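Local coordinates for serine-rich secreted cell wall anchored (LPXTG-motif ) protein (Lactobacillus reuteri ATCC 53608, PDB 5NXK) that probably mediates adhesion of the bacterium to host surfaces in the gut through a right-handed beta-solenoid domain exposed at the cell wall, at residues 13-18 with 32-37; 61-66 with 88-93; 41-46 with 72-77; 2-7 with 26-31; 79-84 with 100-105. All blocks are in the same frame, centred on the assembly; numbering follows the deposited sequence.

Contact 1 (13-18 with 32-37); sequences ALRDAS and NAITIN
The R15 guanidinium comes obliquely to the backbone of strand 34-36, with NH1 3.1 Å from T35 O; the N-H...O angle is only 127°, so this hydrogen bond is weak. The arginine starts with CG beside its backbone N, runs straight through chi2 and folds at chi3 (57°), which lays CG 3.5 Å from the same T35 O and brings NH1 back to it. The N37 amide lies beside this group, its OD1 at the fringe of the contact. On the buried side of the contact, L14 crosses I34 at about a right angle. L14 CD1 lies 4.0 Å from both I34 CD1 and I34 CG2, while L14 CD2 meets I36 CD1 at 4.2 Å. This is the N-terminal cap of the beta-solenoid: L14, near the end of helix 7-14, is pushed into the end of the apolar core, where I22, I43 and I61 also touch it. I36 CG1 packs against the L14 carbonyl, whose oxygen accepts a hydrogen bond from R41 NH1. Past the helix the chain folds into an Asx turn, in which D16 OD1 takes the S18 N-H at 3.0 Å from above the carboxylate plane.

Contact 2 (61-66 with 88-93); sequences IILNNR and GFVNMS
Strands 61-63 and 90-92 are equivalent strands of successive coils of the beta-solenoid, stacked in parallel with axes 4.7 Å apart. I62 lies beside its partner N91, whereas I61 and L63 lean toward F89 and V90, one and two residues back. On the inner face L63 is the main bump: with CG beside its backbone N, it crosses V90 obliquely, its CG 4.0 Å from V90 CG1, and its CD1 reaches over to M92 CG. The hollow between V90 and M92 is thus filled from the coil next to it. I61 extends alongside F89, pointing the same way, and its CD1 comes 4.1 Å from F89 CE2. I72 and L74 of strand 71-77 pack against L63 and V90 respectively from the sheet across the core. On the outer face the CG2 methyl of I62 is 4.1 Å from N91 ND2. The backbones are joined by a ladder in which F89 O and N91 O receive the N-H groups of I61 and L63, and I61 O that of N91; all three donors lie nearly along the C=O axis. The ladder frays at the inverse gamma turn centred on M92, where S93 N bonds weakly to L63 O and S93 CB is pressed 3.2 Å from that oxygen. S93 OG turns back to N91 OD1, giving it a very short 2.5 Å hydrogen bond from above the carbonyl plane.

Contact 3 (41-46 with 72-77); sequences RNITII and IDLTIE
Six parallel pairs, from R41 with I72 to I46 with E77, join equivalent strands of successive beta-solenoid coils in a parallel sheet through five nearly straight backbone hydrogen bonds, the shortest being T75 N to I43 O and I45 N to T75 O. The inner face is tightly filled. L74, with CG anti to its backbone N (chi1 173°), crosses I43 obliquely and sets CD1 3.7 Å from I43 CG2. I45 and I76 run side by side, I45 CD1 4.2 Å from I76 CG1. R41 bends at chi2 and chi3, so that I43 CD1 lies against one face of its guanidinium, 3.4 Å from the plane and offset toward the rim. NH1 bonds to L14 O and N38 OD1, and NH2 to I19 O. The outer face, with N42, T44, I46, D73, T75 and E77, is looser and wetter. T44 and T75 lie side by side, T44 OG1 4.0 Å from T75 CB, and E77 reaches obliquely across to the T44 methyl. A water sits between D73 and T75, 2.8 Å from D73 OD1, 2.7 Å from T75 OG1 and 3.1 Å from I43 O; its two protons may not serve every acceptor in reach. Strand 21-24 continues the sheet beyond 41-46 and strand 97-102 beyond 72-77, while I36 of strand 34-36 packs against R41, I43 and I72 across the core.

Contact 4 (2-7 with 26-31); sequences EEVSNE and NNITLN
E7 OE1 is held by two partners: the N31 backbone N-H, at 2.9 Å and almost straight (174°), and a water 2.7 Å away that also lies 2.7 Å from T29 O. N31 N approaches from above the carboxylate plane. The other oxygen, OE2, takes the N-H of N32, so one carboxylate collects two successive backbone amides at the corner that follows strand 28-30. An extended side chain, CG anti to the backbone N (chi1 174°), spans the gap; on the way E7 CG brushes L30 CD2 at 3.8 Å. I28 packs under the turn, with CG2 3.7 Å from E7 N, and crosses V4 at about a right angle, I28 CD1 4.0 Å from V4 CG2. A second water links S5 O to N27 O, the latter weakly. N6 OD1 caps helix 7-14 by accepting from E9 N. A short helix, N-capped and tied to the corner after strand 28-30, the outermost strand of its sheet, closes the open end of the core, as N-terminal caps of beta-helices do.

Contact 5 (79-84 with 100-105); sequences ATLYNT and VTYKDV
L81 and Y102 meet tip to tip. The CD1 methyl of L81 stands over one face of the ring, at its CZ end: 3.4 Å from CZ and 3.5 Å from OH, a tight CH-pi contact. The same methyl touches V105 CG1 at 3.9 Å, so it sits in the corner formed by an aromatic face and a branched aliphatic group, L81 and V105 crossing at about a right angle. V105 CA comes 3.4 Å from A79 O as a CA-H...O contact. What sets the ring is its own torsion: chi2 of Y102 is -2°, so that CA lies close to the ring plane, an uncommon setting for an aromatic side chain. Around this first shell I76 and F89 touch both, V90 touches Y102, and L126 of the next coil backs Y102. D104, with positive phi (52°), lies at the corner where the chain leaves strand 97-102 for strand 105-109; its OD1 accepts from N129 N and probably helps to fix the turn that delivers V105. No hydrogen bond joins the two segments: the contact is largely apolar, and the hydrogen bonds of 79-83 to strand 105-109 begin just beyond, at T106 and Y108.

Overall arrangement
All five contacts lie in the N-terminal part of the beta-solenoid. Contacts 4 and 1 alternate along the chain, their centres about 13 Å apart, and both belong to the cap built on helix 7-14. Contact 1 touches contact 3 through R41 and, through neighbouring strands 34-36 and 61-63, contact 2, with centres about 10 Å apart. Contacts 2 and 3 alternate in sequence on different sheets that face each other across the core. Contact 5, its centre about 11 Å from that of contact 3, shares its sheet through strands 71-77 and 97-102, and bridges it to the sheet of 79-83. Contacts 1 and 5, about 17 Å apart between centres, do not touch. Coil upon coil, the series gives an elongated body, consistent with a role as an adhesin.

Contact 1 (13-18 with 32-37)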
# COMPACT_ATOMS: atom_id res chain seq x y z
N ALA A 13 -18.27 13.44 -10.73
CA ALA A 13 -17.77 12.48 -11.70
C ALA A 13 -17.56 11.09 -11.08
O ALA A 13 -17.90 10.07 -11.68
CB ALA A 13 -16.47 12.98 -12.30
N LEU A 14 -17.00 11.06 -9.87
CA LEU A 14 -16.74 9.80 -9.19
C LEU A 14 -18.03 9.11 -8.75
O LEU A 14 -18.10 7.89 -8.69
CB LEU A 14 -15.84 10.02 -7.98
CG LEU A 14 -14.38 10.37 -8.29
CD1 LEU A 14 -13.63 10.70 -7.00
CD2 LEU A 14 -13.69 9.26 -9.05
N ARG A 15 -19.07 9.89 -8.46
CA ARG A 15 -20.31 9.30 -7.98
C ARG A 15 -21.24 8.97 -9.13
O ARG A 15 -22.35 8.46 -8.92
CB ARG A 15 -21.00 10.21 -6.96
CG ARG A 15 -20.26 10.28 -5.63
CD ARG A 15 -20.95 11.19 -4.64
NE ARG A 15 -22.33 10.78 -4.41
CZ ARG A 15 -22.69 9.81 -3.57
NH1 ARG A 15 -21.78 9.15 -2.88
NH2 ARG A 15 -23.98 9.51 -3.43
N ASP A 16 -20.78 9.21 -10.35
CA ASP A 16 -21.58 8.94 -11.54
C ASP A 16 -21.16 7.59 -12.09
O ASP A 16 -20.06 7.43 -12.61
CB ASP A 16 -21.38 10.05 -12.58
CG ASP A 16 -22.20 9.83 -13.86
OD1 ASP A 16 -22.58 8.68 -14.19
OD2 ASP A 16 -22.44 10.83 -14.56
N ALA A 17 -22.08 6.63 -12.01
CA ALA A 17 -21.79 5.21 -12.26
C ALA A 17 -21.42 4.91 -13.71
O ALA A 17 -20.94 3.83 -14.01
CB ALA A 17 -22.99 4.36 -11.84
N SER A 18 -21.67 5.86 -14.61
CA SER A 18 -21.35 5.68 -16.02
C SER A 18 -19.98 6.26 -16.38
O SER A 18 -19.47 6.06 -17.49
CB SER A 18 -22.46 6.32 -16.88
OG SER A 18 -22.01 6.61 -18.19
N ASN A 32 -14.09 17.25 2.02
CA ASN A 32 -14.88 16.10 2.42
C ASN A 32 -14.37 14.83 1.74
O ASN A 32 -13.72 14.90 0.70
CB ASN A 32 -16.34 16.33 2.03
CG ASN A 32 -16.92 17.55 2.70
OD1 ASN A 32 -17.20 17.53 3.90
ND2 ASN A 32 -17.06 18.63 1.94
N ALA A 33 -14.64 13.67 2.34
CA ALA A 33 -14.37 12.40 1.68
C ALA A 33 -15.41 12.19 0.59
O ALA A 33 -16.56 12.59 0.74
CB ALA A 33 -14.38 11.24 2.68
N ILE A 34 -15.01 11.55 -0.50
CA ILE A 34 -15.94 11.19 -1.57
C ILE A 34 -16.19 9.68 -1.53
O ILE A 34 -15.25 8.91 -1.63
CB ILE A 34 -15.38 11.57 -2.95
CG1 ILE A 34 -15.27 13.09 -3.10
CG2 ILE A 34 -16.26 11.01 -4.05
CD1 ILE A 34 -14.52 13.51 -4.35
N THR A 35 -17.45 9.26 -1.41
CA THR A 35 -17.74 7.83 -1.37
C THR A 35 -18.20 7.29 -2.72
O THR A 35 -19.05 7.88 -3.37
CB THR A 35 -18.83 7.50 -0.32
OG1 THR A 35 -18.33 7.78 1.00
CG2 THR A 35 -19.20 6.02 -0.38
N ILE A 36 -17.62 6.17 -3.11
CA ILE A 36 -18.01 5.42 -4.29
C ILE A 36 -18.62 4.10 -3.82
O ILE A 36 -17.92 3.24 -3.28
CB ILE A 36 -16.83 5.12 -5.22
CG1 ILE A 36 -16.03 6.40 -5.51
CG2 ILE A 36 -17.30 4.41 -6.48
CD1 ILE A 36 -14.81 6.17 -6.40
N ASN A 37 -19.92 3.94 -4.04
CA ASN A 37 -20.61 2.75 -3.57
C ASN A 37 -21.75 2.35 -4.50
O ASN A 37 -22.78 1.84 -4.07
CB ASN A 37 -21.15 2.95 -2.15
CG ASN A 37 -22.15 4.09 -2.05
OD1 ASN A 37 -22.47 4.75 -3.05
ND2 ASN A 37 -22.67 4.31 -0.85

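Contact 2 (61-66 with 88-93)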
# COMPACT_ATOMS: atom_id res chain seq x y z
N ILE A 61 -10.81 9.38 -1.00
CA ILE A 61 -11.77 8.56 -1.74
C ILE A 61 -12.07 7.31 -0.93
O ILE A 61 -11.16 6.59 -0.52
CB ILE A 61 -11.23 8.19 -3.12
CG1 ILE A 61 -11.04 9.45 -3.95
CG2 ILE A 61 -12.17 7.20 -3.82
CD1 ILE A 61 -10.41 9.22 -5.30
N ILE A 62 -13.35 7.04 -0.69
CA ILE A 62 -13.77 5.85 0.01
C ILE A 62 -14.52 4.90 -0.91
O ILE A 62 -15.59 5.24 -1.40
CB ILE A 62 -14.66 6.17 1.21
CG1 ILE A 62 -14.02 7.26 2.08
CG2 ILE A 62 -15.01 4.90 1.98
CD1 ILE A 62 -14.84 7.64 3.29
N LEU A 63 -13.96 3.72 -1.14
CA LEU A 63 -14.62 2.65 -1.89
C LEU A 63 -15.48 1.91 -0.89
O LEU A 63 -14.97 1.46 0.15
CB LEU A 63 -13.60 1.72 -2.55
CG LEU A 63 -12.48 2.40 -3.36
CD1 LEU A 63 -11.56 1.36 -4.02
CD2 LEU A 63 -13.04 3.37 -4.39
N ASN A 64 -16.78 1.81 -1.14
CA ASN A 64 -17.66 1.28 -0.11
C ASN A 64 -18.88 0.53 -0.65
O ASN A 64 -19.98 0.68 -0.12
CB ASN A 64 -18.11 2.43 0.81
CG ASN A 64 -18.42 1.97 2.23
OD1 ASN A 64 -18.32 0.78 2.55
ND2 ASN A 64 -18.75 2.92 3.09
N ASN A 65 -18.69 -0.28 -1.69
CA ASN A 65 -19.77 -1.14 -2.17
C ASN A 65 -20.23 -2.05 -1.05
O ASN A 65 -19.42 -2.58 -0.28
CB ASN A 65 -19.32 -1.96 -3.38
CG ASN A 65 -19.40 -1.16 -4.67
OD1 ASN A 65 -20.17 -0.22 -4.77
ND2 ASN A 65 -18.60 -1.55 -5.66
N ARG A 66 -21.54 -2.26 -0.98
CA ARG A 66 -22.09 -3.08 0.09
C ARG A 66 -22.21 -4.53 -0.37
O ARG A 66 -22.13 -5.46 0.44
CB ARG A 66 -23.43 -2.51 0.55
CG ARG A 66 -24.04 -3.17 1.78
CD ARG A 66 -25.52 -2.95 1.82
NE ARG A 66 -26.25 -4.11 2.35
CZ ARG A 66 -26.58 -5.20 1.66
NH1 ARG A 66 -26.16 -5.31 0.42
NH2 ARG A 66 -27.22 -6.22 2.25
N GLY A 88 -6.18 6.68 4.79
CA GLY A 88 -5.54 6.75 3.49
C GLY A 88 -6.18 7.72 2.53
O GLY A 88 -7.28 8.21 2.78
N PHE A 89 -5.48 8.01 1.43
CA PHE A 89 -6.08 8.76 0.34
C PHE A 89 -7.20 7.94 -0.24
O PHE A 89 -8.29 8.46 -0.49
CB PHE A 89 -5.08 9.11 -0.77
CG PHE A 89 -5.67 9.98 -1.84
CD1 PHE A 89 -5.79 11.36 -1.65
CD2 PHE A 89 -6.13 9.44 -3.03
CE1 PHE A 89 -6.37 12.18 -2.63
CE2 PHE A 89 -6.70 10.24 -4.02
CZ PHE A 89 -6.82 11.61 -3.82
N VAL A 90 -6.91 6.67 -0.48
CA VAL A 90 -7.97 5.72 -0.81
C VAL A 90 -8.19 4.74 0.35
O VAL A 90 -7.24 4.15 0.91
CB VAL A 90 -7.69 4.90 -2.07
CG1 VAL A 90 -8.95 4.12 -2.46
CG2 VAL A 90 -7.28 5.83 -3.21
N ASN A 91 -9.46 4.60 0.68
CA ASN A 91 -9.95 3.72 1.72
C ASN A 91 -10.74 2.64 1.01
O ASN A 91 -11.84 2.89 0.54
CB ASN A 91 -10.80 4.49 2.73
CG ASN A 91 -11.50 3.59 3.74
OD1 ASN A 91 -11.50 2.36 3.62
ND2 ASN A 91 -12.10 4.20 4.76
N MET A 92 -10.17 1.44 0.97
CA MET A 92 -10.70 0.31 0.22
C MET A 92 -11.64 -0.45 1.13
O MET A 92 -11.27 -1.46 1.72
CB MET A 92 -9.54 -0.58 -0.25
CG MET A 92 -8.55 0.18 -1.14
SD MET A 92 -7.04 -0.74 -1.57
CE MET A 92 -7.71 -1.88 -2.76
N SER A 93 -12.86 0.08 1.27
CA SER A 93 -13.80 -0.45 2.25
C SER A 93 -15.00 -1.19 1.65
O SER A 93 -16.00 -1.38 2.33
CB SER A 93 -14.30 0.69 3.14
OG SER A 93 -13.41 0.94 4.21
O HOH W 1 -10.04 7.61 2.47

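Contact 3 (41-46 with 72-77)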
# COMPACT_ATOMS: atom_id res chain seq x y z
N ARG A 41 -17.38 -0.63 -11.02
CA ARG A 41 -16.82 0.61 -11.53
C ARG A 41 -15.43 0.35 -12.08
O ARG A 41 -14.65 -0.41 -11.51
CB ARG A 41 -16.76 1.70 -10.45
CG ARG A 41 -18.12 2.20 -9.97
CD ARG A 41 -18.93 2.89 -11.08
NE ARG A 41 -18.28 4.08 -11.64
CZ ARG A 41 -18.25 5.26 -11.04
NH1 ARG A 41 -18.80 5.41 -9.84
NH2 ARG A 41 -17.65 6.30 -11.62
N ASN A 42 -15.15 0.98 -13.21
CA ASN A 42 -13.83 1.01 -13.79
C ASN A 42 -13.44 2.48 -14.00
O ASN A 42 -13.91 3.12 -14.93
CB ASN A 42 -13.82 0.24 -15.11
CG ASN A 42 -12.50 0.34 -15.84
OD1 ASN A 42 -11.44 0.41 -15.23
ND2 ASN A 42 -12.57 0.35 -17.17
N ILE A 43 -12.58 3.00 -13.13
CA ILE A 43 -12.33 4.44 -13.08
C ILE A 43 -10.86 4.76 -13.25
O ILE A 43 -10.00 4.19 -12.57
CB ILE A 43 -12.80 5.06 -11.75
CG1 ILE A 43 -14.30 4.82 -11.53
CG2 ILE A 43 -12.47 6.54 -11.70
CD1 ILE A 43 -14.78 5.16 -10.12
N THR A 44 -10.57 5.69 -14.16
CA THR A 44 -9.21 6.18 -14.35
C THR A 44 -9.16 7.68 -14.16
O THR A 44 -9.86 8.43 -14.84
CB THR A 44 -8.68 5.83 -15.74
OG1 THR A 44 -8.71 4.41 -15.91
CG2 THR A 44 -7.25 6.34 -15.91
N ILE A 45 -8.33 8.12 -13.22
CA ILE A 45 -8.09 9.54 -13.05
C ILE A 45 -6.79 9.92 -13.70
O ILE A 45 -5.72 9.46 -13.28
CB ILE A 45 -8.03 9.95 -11.57
CG1 ILE A 45 -9.34 9.61 -10.85
CG2 ILE A 45 -7.71 11.45 -11.45
CD1 ILE A 45 -9.37 10.09 -9.40
N ILE A 46 -6.88 10.74 -14.74
CA ILE A 46 -5.69 11.25 -15.42
C ILE A 46 -5.26 12.56 -14.75
O ILE A 46 -5.96 13.57 -14.84
CB ILE A 46 -5.94 11.49 -16.91
CG1 ILE A 46 -6.30 10.16 -17.60
CG2 ILE A 46 -4.73 12.11 -17.56
CD1 ILE A 46 -6.76 10.33 -19.04
N ILE A 72 -14.65 -2.73 -7.78
CA ILE A 72 -14.16 -1.40 -8.18
C ILE A 72 -12.70 -1.44 -8.56
O ILE A 72 -11.85 -1.87 -7.78
CB ILE A 72 -14.33 -0.34 -7.08
CG1 ILE A 72 -15.80 0.01 -6.88
CG2 ILE A 72 -13.60 0.95 -7.44
CD1 ILE A 72 -16.05 0.75 -5.58
N ASP A 73 -12.41 -1.00 -9.77
CA ASP A 73 -11.04 -0.83 -10.23
C ASP A 73 -10.79 0.67 -10.37
O ASP A 73 -11.43 1.34 -11.19
CB ASP A 73 -10.83 -1.57 -11.55
CG ASP A 73 -9.38 -1.93 -11.79
OD1 ASP A 73 -8.58 -1.02 -12.10
OD2 ASP A 73 -9.03 -3.13 -11.66
N LEU A 74 -9.91 1.22 -9.54
CA LEU A 74 -9.60 2.66 -9.54
C LEU A 74 -8.15 2.87 -9.92
O LEU A 74 -7.26 2.35 -9.26
CB LEU A 74 -9.87 3.28 -8.17
CG LEU A 74 -9.44 4.74 -7.97
CD1 LEU A 74 -10.18 5.69 -8.92
CD2 LEU A 74 -9.65 5.16 -6.53
N THR A 75 -7.91 3.60 -11.00
CA THR A 75 -6.55 3.94 -11.42
C THR A 75 -6.31 5.45 -11.32
O THR A 75 -7.14 6.24 -11.75
CB THR A 75 -6.31 3.44 -12.87
OG1 THR A 75 -6.40 2.01 -12.89
CG2 THR A 75 -4.95 3.83 -13.36
N ILE A 76 -5.20 5.85 -10.70
CA ILE A 76 -4.78 7.24 -10.69
C ILE A 76 -3.41 7.35 -11.35
O ILE A 76 -2.48 6.61 -10.98
CB ILE A 76 -4.73 7.82 -9.26
CG1 ILE A 76 -6.09 7.64 -8.58
CG2 ILE A 76 -4.31 9.28 -9.29
CD1 ILE A 76 -6.17 8.21 -7.17
N GLU A 77 -3.28 8.22 -12.35
CA GLU A 77 -2.03 8.36 -13.10
C GLU A 77 -1.51 9.78 -13.02
O GLU A 77 -2.30 10.73 -13.07
CB GLU A 77 -2.21 8.02 -14.57
CG GLU A 77 -3.03 6.80 -14.88
CD GLU A 77 -3.04 6.49 -16.37
OE1 GLU A 77 -3.40 5.36 -16.76
OE2 GLU A 77 -2.69 7.40 -17.16
O HOH W 2 -8.95 1.42 -13.43

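Contact 4 (2-7 with 26-31)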
# COMPACT_ATOMS: atom_id res chain seq x y z
N GLU A 2 -14.21 13.23 -19.56
CA GLU A 2 -14.76 14.05 -18.45
C GLU A 2 -13.67 14.81 -17.71
O GLU A 2 -12.81 14.22 -17.06
CB GLU A 2 -15.54 13.20 -17.44
CG GLU A 2 -16.22 14.00 -16.35
CD GLU A 2 -17.59 14.53 -16.76
OE1 GLU A 2 -18.31 13.82 -17.51
OE2 GLU A 2 -17.96 15.64 -16.32
N GLU A 3 -13.77 16.14 -17.75
CA GLU A 3 -12.80 17.03 -17.13
C GLU A 3 -13.30 17.67 -15.82
O GLU A 3 -14.44 18.12 -15.75
CB GLU A 3 -12.40 18.09 -18.15
CG GLU A 3 -11.97 17.44 -19.47
CD GLU A 3 -11.39 18.41 -20.48
OE1 GLU A 3 -11.49 19.64 -20.28
OE2 GLU A 3 -10.84 17.94 -21.50
N VAL A 4 -12.46 17.69 -14.79
CA VAL A 4 -12.89 18.23 -13.49
C VAL A 4 -11.86 19.22 -12.94
O VAL A 4 -10.65 19.05 -13.13
CB VAL A 4 -13.13 17.09 -12.43
CG1 VAL A 4 -14.28 16.16 -12.84
CG2 VAL A 4 -11.85 16.31 -12.14
N SER A 5 -12.35 20.25 -12.25
CA SER A 5 -11.48 21.32 -11.79
C SER A 5 -11.63 21.64 -10.30
O SER A 5 -10.92 22.51 -9.79
CB SER A 5 -11.73 22.59 -12.60
OG SER A 5 -11.36 22.40 -13.95
N ASN A 6 -12.54 20.96 -9.61
CA ASN A 6 -12.72 21.22 -8.19
C ASN A 6 -13.41 20.07 -7.47
O ASN A 6 -13.76 19.08 -8.09
CB ASN A 6 -13.49 22.52 -7.98
CG ASN A 6 -14.87 22.49 -8.60
OD1 ASN A 6 -15.60 21.50 -8.48
ND2 ASN A 6 -15.24 23.56 -9.29
N GLU A 7 -13.60 20.23 -6.16
CA GLU A 7 -14.13 19.16 -5.33
C GLU A 7 -15.50 18.69 -5.81
O GLU A 7 -15.73 17.49 -5.95
CB GLU A 7 -14.19 19.59 -3.87
CG GLU A 7 -14.87 18.58 -2.96
CD GLU A 7 -14.59 18.81 -1.48
OE1 GLU A 7 -14.14 19.93 -1.11
OE2 GLU A 7 -14.78 17.87 -0.68
N ASN A 26 -6.99 21.03 -12.93
CA ASN A 26 -6.48 21.90 -11.89
C ASN A 26 -6.19 21.09 -10.63
O ASN A 26 -6.66 19.96 -10.48
CB ASN A 26 -7.51 23.01 -11.58
CG ASN A 26 -6.94 24.16 -10.75
OD1 ASN A 26 -5.74 24.20 -10.47
ND2 ASN A 26 -7.80 25.10 -10.37
N ASN A 27 -5.39 21.65 -9.73
CA ASN A 27 -5.22 21.02 -8.42
C ASN A 27 -6.53 21.06 -7.66
O ASN A 27 -7.24 22.05 -7.71
CB ASN A 27 -4.12 21.72 -7.61
CG ASN A 27 -2.82 21.80 -8.35
OD1 ASN A 27 -2.38 20.83 -8.96
ND2 ASN A 27 -2.19 22.96 -8.31
N ILE A 28 -6.82 19.99 -6.94
CA ILE A 28 -8.09 19.91 -6.24
C ILE A 28 -7.88 19.71 -4.75
O ILE A 28 -7.11 18.83 -4.33
CB ILE A 28 -8.95 18.77 -6.80
CG1 ILE A 28 -9.24 19.04 -8.28
CG2 ILE A 28 -10.23 18.63 -5.99
CD1 ILE A 28 -10.24 18.11 -8.90
N THR A 29 -8.57 20.51 -3.94
CA THR A 29 -8.57 20.30 -2.50
C THR A 29 -9.92 19.76 -2.04
O THR A 29 -10.97 20.36 -2.30
CB THR A 29 -8.27 21.60 -1.74
OG1 THR A 29 -6.98 22.08 -2.11
CG2 THR A 29 -8.31 21.35 -0.24
N LEU A 30 -9.88 18.63 -1.34
CA LEU A 30 -11.09 17.99 -0.84
C LEU A 30 -11.29 18.26 0.65
O LEU A 30 -10.49 17.84 1.49
CB LEU A 30 -11.04 16.47 -1.07
CG LEU A 30 -10.72 15.98 -2.49
CD1 LEU A 30 -10.63 14.46 -2.52
CD2 LEU A 30 -11.76 16.48 -3.47
N ASN A 31 -12.37 18.97 0.98
CA ASN A 31 -12.73 19.21 2.37
C ASN A 31 -13.57 18.06 2.93
O ASN A 31 -13.71 17.90 4.14
CB ASN A 31 -13.49 20.53 2.50
CG ASN A 31 -12.65 21.72 2.06
OD1 ASN A 31 -12.97 22.39 1.08
ND2 ASN A 31 -11.56 21.98 2.77
O HOH W 3 -10.08 23.77 -7.25
O HOH W 4 -12.82 22.24 -1.65

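Contact 5 (79-84 with 100-105)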
# COMPACT_ATOMS: atom_id res chain seq x y z
N ALA A 79 -0.10 12.00 -10.89
CA ALA A 79 -0.66 12.93 -9.94
C ALA A 79 0.09 12.90 -8.62
O ALA A 79 0.83 11.95 -8.31
CB ALA A 79 -2.14 12.62 -9.72
N THR A 80 -0.09 13.95 -7.85
CA THR A 80 0.41 13.98 -6.49
C THR A 80 -0.76 13.85 -5.55
O THR A 80 -1.76 14.56 -5.70
CB THR A 80 1.20 15.27 -6.22
OG1 THR A 80 2.26 15.36 -7.17
CG2 THR A 80 1.76 15.27 -4.80
N LEU A 81 -0.68 12.94 -4.59
CA LEU A 81 -1.81 12.74 -3.71
C LEU A 81 -1.44 13.03 -2.26
O LEU A 81 -0.44 12.50 -1.76
CB LEU A 81 -2.32 11.30 -3.83
CG LEU A 81 -2.57 10.79 -5.26
CD1 LEU A 81 -2.93 9.30 -5.22
CD2 LEU A 81 -3.67 11.58 -5.96
N TYR A 82 -2.24 13.86 -1.59
CA TYR A 82 -2.00 14.17 -0.18
C TYR A 82 -3.18 13.72 0.65
O TYR A 82 -4.32 13.83 0.21
CB TYR A 82 -1.81 15.68 0.05
CG TYR A 82 -0.71 16.35 -0.75
CD1 TYR A 82 -0.95 16.82 -2.04
CD2 TYR A 82 0.55 16.54 -0.19
CE1 TYR A 82 0.06 17.45 -2.76
CE2 TYR A 82 1.56 17.17 -0.91
CZ TYR A 82 1.31 17.63 -2.19
OH TYR A 82 2.32 18.25 -2.89
N ASN A 83 -2.93 13.23 1.87
CA ASN A 83 -4.04 12.94 2.76
C ASN A 83 -3.63 13.04 4.22
O ASN A 83 -2.50 12.71 4.58
CB ASN A 83 -4.61 11.54 2.47
CG ASN A 83 -3.67 10.44 2.91
OD1 ASN A 83 -2.70 10.13 2.20
ND2 ASN A 83 -3.93 9.86 4.08
N THR A 84 -4.58 13.44 5.06
CA THR A 84 -4.33 13.50 6.50
C THR A 84 -4.98 12.33 7.21
O THR A 84 -4.62 11.99 8.34
CB THR A 84 -4.88 14.80 7.11
OG1 THR A 84 -6.29 14.86 6.88
CG2 THR A 84 -4.22 16.01 6.46
N VAL A 100 -6.74 -0.89 -6.55
CA VAL A 100 -6.25 0.47 -6.73
C VAL A 100 -4.90 0.40 -7.45
O VAL A 100 -4.01 -0.40 -7.10
CB VAL A 100 -6.09 1.22 -5.39
CG1 VAL A 100 -5.44 2.59 -5.61
CG2 VAL A 100 -7.44 1.36 -4.66
N THR A 101 -4.75 1.23 -8.47
CA THR A 101 -3.51 1.30 -9.21
C THR A 101 -2.99 2.72 -9.20
O THR A 101 -3.70 3.65 -9.59
CB THR A 101 -3.71 0.82 -10.66
OG1 THR A 101 -4.11 -0.55 -10.64
CG2 THR A 101 -2.42 0.96 -11.48
N TYR A 102 -1.76 2.89 -8.73
CA TYR A 102 -1.06 4.17 -8.80
C TYR A 102 -0.02 4.08 -9.89
O TYR A 102 0.89 3.25 -9.81
CB TYR A 102 -0.37 4.52 -7.48
CG TYR A 102 -1.25 5.04 -6.36
CD1 TYR A 102 -2.61 5.24 -6.53
CD2 TYR A 102 -0.69 5.33 -5.12
CE1 TYR A 102 -3.40 5.74 -5.47
CE2 TYR A 102 -1.45 5.81 -4.07
CZ TYR A 102 -2.81 6.01 -4.26
OH TYR A 102 -3.55 6.49 -3.20
N LYS A 103 -0.12 4.92 -10.91
CA LYS A 103 0.89 4.93 -11.95
C LYS A 103 1.53 6.31 -12.07
O LYS A 103 0.83 7.31 -12.23
CB LYS A 103 0.28 4.50 -13.28
CG LYS A 103 1.24 4.61 -14.46
CD LYS A 103 0.56 4.17 -15.76
CE LYS A 103 1.52 4.22 -16.96
NZ LYS A 103 0.94 3.49 -18.13
N ASP A 104 2.86 6.38 -11.93
CA ASP A 104 3.57 7.66 -11.93
C ASP A 104 2.96 8.62 -10.92
O ASP A 104 2.72 9.79 -11.19
CB ASP A 104 3.57 8.27 -13.34
CG ASP A 104 4.33 7.40 -14.34
OD1 ASP A 104 5.39 6.85 -13.97
OD2 ASP A 104 3.87 7.25 -15.49
N VAL A 105 2.74 8.10 -9.72
CA VAL A 105 2.14 8.88 -8.65
C VAL A 105 3.19 9.25 -7.61
O VAL A 105 4.11 8.48 -7.34
CB VAL A 105 1.00 8.08 -8.00
CG1 VAL A 105 0.69 8.59 -6.59
CG2 VAL A 105 -0.24 8.10 -8.89